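Local coordinates for cysteine synthase (Helicobacter pylori, PDB 6AHI), which catalyses the pyridoxal-phosphate-dependent conversion of O-acetyl-L-serine and hydrogen sulfide to L-cysteine and acetate, and also has cystathionine beta-synthase activity, at residues A[164-177]-A[278-291]. Numbering follows the deposited sequence.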
ATOM      1  N   ILE A 164      13.460 -10.151  11.599  1.00 23.23           N
ATOM      2  CA  ILE A 164      14.316 -10.639  10.510  1.00 23.64           C
ATOM      3  C   ILE A 164      14.996 -11.953  10.901  1.00 24.00           C
ATOM      4  O   ILE A 164      14.999 -12.893  10.129  1.00 24.61           O
ATOM      5  CB  ILE A 164      15.345  -9.565  10.107  1.00 24.73           C
ATOM      6  CG1 ILE A 164      14.662  -8.467   9.280  1.00 25.36           C
ATOM      7  CG2 ILE A 164      16.523 -10.195   9.374  1.00 25.17           C
ATOM      8  CD1 ILE A 164      15.463  -7.194   9.165  1.00 26.70           C
ATOM      9  N   VAL A 165      15.605 -12.002  12.087  1.00 25.32           N
ATOM     10  CA  VAL A 165      16.295 -13.215  12.488  1.00 26.20           C
ATOM     11  C   VAL A 165      15.287 -14.348  12.696  1.00 25.86           C
ATOM     12  O   VAL A 165      15.618 -15.476  12.403  1.00 24.27           O
ATOM     13  CB  VAL A 165      17.189 -13.008  13.722  1.00 28.97           C
ATOM     14  CG1 VAL A 165      17.783 -14.331  14.179  1.00 30.33           C
ATOM     15  CG2 VAL A 165      18.279 -12.011  13.420  1.00 29.14           C
ATOM     16  N   GLN A 166      14.082 -14.051  13.181  1.00 28.09           N
ATOM     17  CA  GLN A 166      13.038 -15.107  13.307  1.00 32.96           C
ATOM     18  C   GLN A 166      12.720 -15.728  11.944  1.00 29.55           C
ATOM     19  O   GLN A 166      12.532 -16.912  11.866  1.00 31.47           O
ATOM     20  CB  GLN A 166      11.733 -14.564  13.876  1.00 39.92           C
ATOM     21  CG  GLN A 166      11.793 -14.292  15.366  1.00 51.70           C
ATOM     22  CD  GLN A 166      10.455 -13.847  15.907  1.00 61.11           C
ATOM     23  OE1 GLN A 166       9.395 -14.171  15.359  1.00 53.97           O
ATOM     24  NE2 GLN A 166      10.503 -13.093  16.996  1.00 72.76           N
ATOM     25  N   GLU A 167      12.644 -14.917  10.882  1.00 27.15           N
ATOM     26  CA  GLU A 167      12.266 -15.386   9.538  1.00 28.44           C
ATOM     27  C   GLU A 167      13.478 -16.005   8.815  1.00 25.68           C
ATOM     28  O   GLU A 167      13.325 -16.945   8.050  1.00 23.12           O
ATOM     29  CB  GLU A 167      11.808 -14.255   8.605  1.00 32.17           C
ATOM     30  CG  GLU A 167      10.554 -13.495   8.997  1.00 36.84           C
ATOM     31  CD  GLU A 167      10.297 -12.252   8.136  1.00 36.80           C
ATOM     32  OE1 GLU A 167      11.074 -11.276   8.311  1.00 26.68           O
ATOM     33  OE2 GLU A 167       9.336 -12.278   7.261  1.00 34.64           O
ATOM     34  N   LEU A 168      14.672 -15.411   8.938  1.00 22.11           N
ATOM     35  CA  LEU A 168      15.782 -15.820   8.077  1.00 22.16           C
ATOM     36  C   LEU A 168      16.858 -16.606   8.812  1.00 23.00           C
ATOM     37  O   LEU A 168      17.709 -17.180   8.154  1.00 25.22           O
ATOM     38  CB  LEU A 168      16.422 -14.590   7.431  1.00 22.15           C
ATOM     39  CG  LEU A 168      15.498 -13.740   6.571  1.00 20.64           C
ATOM     40  CD1 LEU A 168      16.288 -12.586   5.973  1.00 20.02           C
ATOM     41  CD2 LEU A 168      14.815 -14.589   5.497  1.00 22.61           C
ATOM     42  N   GLY A 169      16.843 -16.615  10.146  1.00 22.45           N
ATOM     43  CA  GLY A 169      17.909 -17.248  10.924  1.00 22.96           C
ATOM     44  C   GLY A 169      19.209 -16.436  10.906  1.00 23.75           C
ATOM     45  O   GLY A 169      19.225 -15.211  10.589  1.00 25.60           O
ATOM     46  N   THR A 170      20.321 -17.118  11.182  1.00 23.32           N
ATOM     47  CA  THR A 170      21.590 -16.494  11.366  1.00 23.11           C
ATOM     48  C   THR A 170      22.507 -16.705  10.155  1.00 22.50           C
ATOM     49  O   THR A 170      23.608 -16.234  10.183  1.00 23.07           O
ATOM     50  CB  THR A 170      22.264 -16.981  12.655  1.00 25.96           C
ATOM     51  OG1 THR A 170      22.531 -18.375  12.547  1.00 24.90           O
ATOM     52  CG2 THR A 170      21.443 -16.695  13.898  1.00 27.26           C
ATOM     53  N   ASN A 171      22.045 -17.362   9.085  1.00 22.71           N
ATOM     54  CA  ASN A 171      22.864 -17.570   7.862  1.00 24.31           C
ATOM     55  C   ASN A 171      22.745 -16.329   6.961  1.00 21.27           C
ATOM     56  O   ASN A 171      22.123 -16.350   5.862  1.00 20.72           O
ATOM     57  CB  ASN A 171      22.510 -18.860   7.113  1.00 27.82           C
ATOM     58  CG  ASN A 171      23.557 -19.252   6.085  1.00 30.94           C
ATOM     59  OD1 ASN A 171      24.751 -19.047   6.277  1.00 36.10           O
ATOM     60  ND2 ASN A 171      23.118 -19.800   4.967  1.00 32.25           N
ATOM     61  N   LEU A 172      23.303 -15.226   7.461  1.00 20.21           N
ATOM     62  CA  LEU A 172      23.387 -13.991   6.702  1.00 19.91           C
ATOM     63  C   LEU A 172      24.848 -13.551   6.631  1.00 20.34           C
ATOM     64  O   LEU A 172      25.547 -13.483   7.643  1.00 20.22           O
ATOM     65  CB  LEU A 172      22.527 -12.918   7.358  1.00 19.93           C
ATOM     66  CG  LEU A 172      21.040 -13.220   7.449  1.00 20.50           C
ATOM     67  CD1 LEU A 172      20.371 -12.120   8.255  1.00 21.65           C
ATOM     68  CD2 LEU A 172      20.393 -13.353   6.057  1.00 20.23           C
ATOM     69  N   THR A 173      25.269 -13.201   5.427  1.00 18.79           N
ATOM     70  CA  THR A 173      26.626 -12.859   5.122  1.00 19.50           C
ATOM     71  C   THR A 173      26.814 -11.336   5.249  1.00 20.71           C
ATOM     72  O   THR A 173      27.864 -10.861   5.705  1.00 21.02           O
ATOM     73  CB  THR A 173      26.990 -13.297   3.698  1.00 19.27           C
ATOM     74  OG1 THR A 173      26.535 -14.639   3.480  1.00 18.73           O
ATOM     75  CG2 THR A 173      28.470 -13.178   3.431  1.00 20.20           C
ATOM     76  N   SER A 174      25.793 -10.587   4.836  1.00 20.71           N
ATOM     77  CA  SER A 174      25.878  -9.157   4.739  1.00 21.49           C
ATOM     78  C   SER A 174      24.493  -8.523   4.964  1.00 20.91           C
ATOM     79  O   SER A 174      23.444  -9.084   4.616  1.00 19.02           O
ATOM     80  CB  SER A 174      26.461  -8.783   3.386  1.00 23.91           C
ATOM     81  OG  SER A 174      26.606  -7.355   3.304  1.00 28.76           O
ATOM     82  N   PHE A 175      24.526  -7.297   5.508  1.00 20.75           N
ATOM     83  CA  PHE A 175      23.403  -6.414   5.685  1.00 20.01           C
ATOM     84  C   PHE A 175      23.712  -5.096   4.970  1.00 20.67           C
ATOM     85  O   PHE A 175      24.699  -4.438   5.249  1.00 20.99           O
ATOM     86  CB  PHE A 175      23.115  -6.173   7.162  1.00 21.19           C
ATOM     87  CG  PHE A 175      22.032  -5.162   7.456  1.00 22.11           C
ATOM     88  CD1 PHE A 175      20.802  -5.247   6.818  1.00 21.29           C
ATOM     89  CD2 PHE A 175      22.242  -4.119   8.354  1.00 22.89           C
ATOM     90  CE1 PHE A 175      19.800  -4.331   7.088  1.00 22.03           C
ATOM     91  CE2 PHE A 175      21.237  -3.205   8.614  1.00 23.96           C
ATOM     92  CZ  PHE A 175      20.019  -3.310   7.988  1.00 22.94           C
ATOM     93  N   VAL A 176      22.847  -4.756   4.021  1.00 20.48           N
ATOM     94  CA  VAL A 176      22.987  -3.632   3.153  1.00 22.97           C
ATOM     95  C   VAL A 176      21.734  -2.779   3.313  1.00 23.42           C
ATOM     96  O   VAL A 176      20.643  -3.287   3.037  1.00 23.60           O
ATOM     97  CB  VAL A 176      23.118  -4.104   1.691  1.00 22.28           C
ATOM     98  CG1 VAL A 176      23.202  -2.927   0.734  1.00 22.77           C
ATOM     99  CG2 VAL A 176      24.296  -5.059   1.515  1.00 21.92           C
ATOM    100  N   ALA A 177      21.880  -1.500   3.707  1.00 23.81           N
ATOM    101  CA  ALA A 177      20.698  -0.673   3.929  1.00 24.17           C
ATOM    102  C   ALA A 177      21.016   0.802   3.668  1.00 25.27           C
ATOM    103  O   ALA A 177      22.139   1.256   3.951  1.00 24.66           O
ATOM    104  CB  ALA A 177      20.176  -0.862   5.337  1.00 24.76           C
ATOM    105  N   GLU A 278      27.045  -6.008  -3.670  1.00 26.43           N
ATOM    106  CA  GLU A 278      27.575  -6.769  -2.566  1.00 27.50           C
ATOM    107  C   GLU A 278      27.491  -8.284  -2.878  1.00 26.47           C
ATOM    108  O   GLU A 278      28.487  -9.000  -2.676  1.00 28.22           O
ATOM    109  CB  GLU A 278      26.908  -6.335  -1.261  1.00 28.56           C
ATOM    110  CG  GLU A 278      27.268  -7.188  -0.046  1.00 29.96           C
ATOM    111  CD  GLU A 278      28.649  -6.992   0.579  1.00 34.00           C
ATOM    112  OE1 GLU A 278      29.513  -6.358  -0.051  1.00 33.67           O
ATOM    113  OE2 GLU A 278      28.873  -7.526   1.697  1.00 31.22           O
ATOM    114  N   ALA A 279      26.338  -8.783  -3.334  1.00 24.58           N
ATOM    115  CA  ALA A 279      26.215 -10.230  -3.638  1.00 27.32           C
ATOM    116  C   ALA A 279      27.270 -10.646  -4.678  1.00 27.42           C
ATOM    117  O   ALA A 279      27.868 -11.717  -4.563  1.00 25.82           O
ATOM    118  CB  ALA A 279      24.836 -10.591  -4.133  1.00 27.24           C
ATOM    119  N   GLN A 280      27.527  -9.759  -5.652  1.00 29.15           N
ATOM    120  CA  GLN A 280      28.418 -10.074  -6.757  1.00 31.80           C
ATOM    121  C   GLN A 280      29.873 -10.156  -6.290  1.00 30.55           C
ATOM    122  O   GLN A 280      30.658 -10.785  -6.979  1.00 34.09           O
ATOM    123  CB  GLN A 280      28.248  -9.068  -7.896  1.00 35.07           C
ATOM    124  CG  GLN A 280      27.019  -9.374  -8.743  1.00 36.08           C
ATOM    125  CD  GLN A 280      26.692  -8.274  -9.723  1.00 41.40           C
ATOM    126  OE1 GLN A 280      27.300  -7.212  -9.711  1.00 43.82           O
ATOM    127  NE2 GLN A 280      25.743  -8.541 -10.610  1.00 42.04           N
ATOM    128  N   ARG A 281      30.228  -9.539  -5.155  1.00 28.78           N
ATOM    129  CA  ARG A 281      31.603  -9.543  -4.684  1.00 31.83           C
ATOM    130  C   ARG A 281      31.811 -10.641  -3.630  1.00 32.18           C
ATOM    131  O   ARG A 281      32.916 -10.832  -3.201  1.00 32.65           O
ATOM    132  CB  ARG A 281      32.031  -8.167  -4.150  1.00 32.87           C
ATOM    133  CG  ARG A 281      31.458  -7.770  -2.791  1.00 35.22           C
ATOM    134  CD  ARG A 281      32.036  -6.503  -2.175  1.00 40.15           C
ATOM    135  NE  ARG A 281      31.855  -5.319  -3.008  1.00 40.45           N
ATOM    136  CZ  ARG A 281      30.881  -4.410  -2.890  1.00 44.08           C
ATOM    137  NH1 ARG A 281      30.077  -4.388  -1.835  1.00 40.54           N
ATOM    138  NH2 ARG A 281      30.720  -3.512  -3.842  1.00 40.50           N
ATOM    139  N   LEU A 282      30.768 -11.373  -3.234  1.00 30.30           N
ATOM    140  CA  LEU A 282      30.893 -12.388  -2.166  1.00 29.21           C
ATOM    141  C   LEU A 282      30.915 -13.794  -2.759  1.00 28.31           C
ATOM    142  O   LEU A 282      30.421 -14.002  -3.869  1.00 27.64           O
ATOM    143  CB  LEU A 282      29.718 -12.223  -1.203  1.00 28.36           C
ATOM    144  CG  LEU A 282      29.710 -10.960  -0.349  1.00 29.47           C
ATOM    145  CD1 LEU A 282      28.403 -10.876   0.423  1.00 30.18           C
ATOM    146  CD2 LEU A 282      30.890 -10.919   0.611  1.00 30.95           C
ATOM    147  N   PRO A 283      31.452 -14.806  -2.027  1.00 28.30           N
ATOM    148  CA  PRO A 283      31.503 -16.189  -2.524  1.00 29.14           C
ATOM    149  C   PRO A 283      30.114 -16.746  -2.863  1.00 27.18           C
ATOM    150  O   PRO A 283      29.127 -16.322  -2.268  1.00 26.43           O
ATOM    151  CB  PRO A 283      32.043 -17.005  -1.331  1.00 29.47           C
ATOM    152  CG  PRO A 283      32.786 -15.980  -0.479  1.00 32.03           C
ATOM    153  CD  PRO A 283      32.058 -14.674  -0.690  1.00 29.50           C
ATOM    154  N   GLU A 284      30.042 -17.730  -3.758  1.00 26.22           N
ATOM    155  CA  GLU A 284      28.816 -18.445  -3.998  1.00 26.26           C
ATOM    156  C   GLU A 284      28.271 -18.926  -2.651  1.00 25.12           C
ATOM    157  O   GLU A 284      29.043 -19.308  -1.789  1.00 24.05           O
ATOM    158  CB  GLU A 284      29.070 -19.654  -4.914  1.00 30.32           C
ATOM    159  CG  GLU A 284      29.392 -19.210  -6.330  1.00 34.24           C
ATOM    160  CD  GLU A 284      29.690 -20.310  -7.331  1.00 38.78           C
ATOM    161  OE1 GLU A 284      29.865 -21.475  -6.911  1.00 43.37           O
ATOM    162  OE2 GLU A 284      29.759 -19.984  -8.522  1.00 42.58           O
ATOM    163  N   GLY A 285      26.948 -18.926  -2.513  1.00 22.76           N
ATOM    164  CA  GLY A 285      26.289 -19.342  -1.300  1.00 23.69           C
ATOM    165  C   GLY A 285      26.096 -18.204  -0.299  1.00 22.74           C
ATOM    166  O   GLY A 285      25.578 -18.425   0.755  1.00 22.46           O
ATOM    167  N   SER A 286      26.481 -16.978  -0.632  1.00 21.77           N
ATOM    168  CA  SER A 286      26.325 -15.872   0.305  1.00 21.49           C
ATOM    169  C   SER A 286      24.867 -15.372   0.352  1.00 22.41           C
ATOM    170  O   SER A 286      24.155 -15.424  -0.633  1.00 23.08           O
ATOM    171  CB  SER A 286      27.275 -14.779  -0.039  1.00 22.11           C
ATOM    172  OG  SER A 286      28.618 -15.205   0.166  1.00 23.49           O
ATOM    173  N   GLN A 287      24.427 -14.893   1.527  1.00 20.66           N
ATOM    174  CA  GLN A 287      23.048 -14.462   1.748  1.00 20.51           C
ATOM    175  C   GLN A 287      23.077 -12.987   2.170  1.00 18.45           C
ATOM    176  O   GLN A 287      23.687 -12.651   3.161  1.00 20.25           O
ATOM    177  CB  GLN A 287      22.347 -15.338   2.784  1.00 21.75           C
ATOM    178  CG  GLN A 287      22.577 -16.841   2.600  1.00 22.73           C
ATOM    179  CD  GLN A 287      21.777 -17.394   1.449  1.00 25.09           C
ATOM    180  OE1 GLN A 287      20.572 -17.207   1.352  1.00 31.00           O
ATOM    181  NE2 GLN A 287      22.468 -18.068   0.539  1.00 25.47           N
ATOM    182  N   VAL A 288      22.482 -12.115   1.342  1.00 17.05           N
ATOM    183  CA  VAL A 288      22.560 -10.659   1.560  1.00 17.84           C
ATOM    184  C   VAL A 288      21.179 -10.141   1.954  1.00 17.97           C
ATOM    185  O   VAL A 288      20.212 -10.379   1.227  1.00 17.52           O
ATOM    186  CB  VAL A 288      23.096  -9.939   0.311  1.00 18.48           C
ATOM    187  CG1 VAL A 288      23.075  -8.430   0.463  1.00 19.67           C
ATOM    188  CG2 VAL A 288      24.494 -10.420  -0.034  1.00 19.52           C
ATOM    189  N   LEU A 289      21.084  -9.465   3.105  1.00 17.08           N
ATOM    190  CA  LEU A 289      19.822  -8.889   3.545  1.00 17.65           C
ATOM    191  C   LEU A 289      19.793  -7.401   3.192  1.00 18.77           C
ATOM    192  O   LEU A 289      20.794  -6.693   3.460  1.00 19.90           O
ATOM    193  CB  LEU A 289      19.706  -9.057   5.051  1.00 18.79           C
ATOM    194  CG  LEU A 289      18.606  -8.272   5.757  1.00 20.17           C
ATOM    195  CD1 LEU A 289      17.211  -8.728   5.349  1.00 19.08           C
ATOM    196  CD2 LEU A 289      18.796  -8.393   7.254  1.00 22.71           C
ATOM    197  N   THR A 290      18.661  -6.933   2.660  1.00 17.98           N
ATOM    198  CA  THR A 290      18.420  -5.482   2.494  1.00 18.93           C
ATOM    199  C   THR A 290      16.991  -5.143   2.970  1.00 18.00           C
ATOM    200  O   THR A 290      16.213  -5.993   3.315  1.00 16.82           O
ATOM    201  CB  THR A 290      18.775  -5.039   1.067  1.00 19.78           C
ATOM    202  OG1 THR A 290      18.794  -3.608   0.970  1.00 24.01           O
ATOM    203  CG2 THR A 290      17.800  -5.574   0.048  1.00 18.67           C
ATOM    204  N   ILE A 291      16.670  -3.851   2.970  1.00 17.98           N
ATOM    205  CA  ILE A 291      15.391  -3.337   3.376  1.00 18.68           C
ATOM    206  C   ILE A 291      14.893  -2.434   2.253  1.00 18.21           C
ATOM    207  O   ILE A 291      15.651  -1.564   1.793  1.00 17.61           O
ATOM    208  CB  ILE A 291      15.490  -2.559   4.708  1.00 21.52           C
ATOM    209  CG1 ILE A 291      15.938  -3.467   5.854  1.00 22.97           C
ATOM    210  CG2 ILE A 291      14.171  -1.869   5.040  1.00 21.17           C
ATOM    211  CD1 ILE A 291      16.597  -2.695   6.938  1.00 27.58           C
TER
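Ser174 and Phe175 pair in parallel register with Val288 and Leu289 on neighbouring central strands in the larger alpha/beta sheet of this fold-type II PLP enzyme, a worked example of a sheet sandwiched between helices. The short strands 174-177 and 287-291 approach to 4.7 Å between axes, at 24°. Leu289 brackets Phe175, its partner in register: its N gives a nearly straight bond to Ser174 O (2.8 Å), and its O accepts Val176 N. Just ahead of strand 174-177, Thr173 N donates to Gln287 O, in the carbonyl plane, while Gln287 N donates to Thr173 OG1 at 2.9 Å, a side-chain oxygen standing in for a backbone acceptor. Thr173 CG2 meanwhile meets Leu282 CD1 tip to tip.

On the face that carries Phe175 and Leu289 the contact is apolar. Leu289, whose chi1 of 168° swings CG away from its own N, sends CD2 tip to tip against Ile164 CG2 (3.6 Å) and crosses the Phe175 side chain at a slant, near CD1; its CD1 turns towards Leu168, so helix 160-168 packs on this strand. Ile291 CD1 lies in the plane of the Phe175 ring, at its CE1-CZ edge; Ile291 also touches Thr184, a probable cofactor-binding residue.

Helix 266-281 covers the other face, where Val176 CG2 packs on Val288 CG1. Ser174 OG donates to Glu278 OE2 (2.8 Å), which it meets on the anti side, 33° out of the carboxylate plane. Salt bridges to Arg200 and Arg281 also hold that carboxylate, and probably favour its charged form. Farther along, Thr290 OG1 donates to Val176 O at 2.8 Å from above the carbonyl plane.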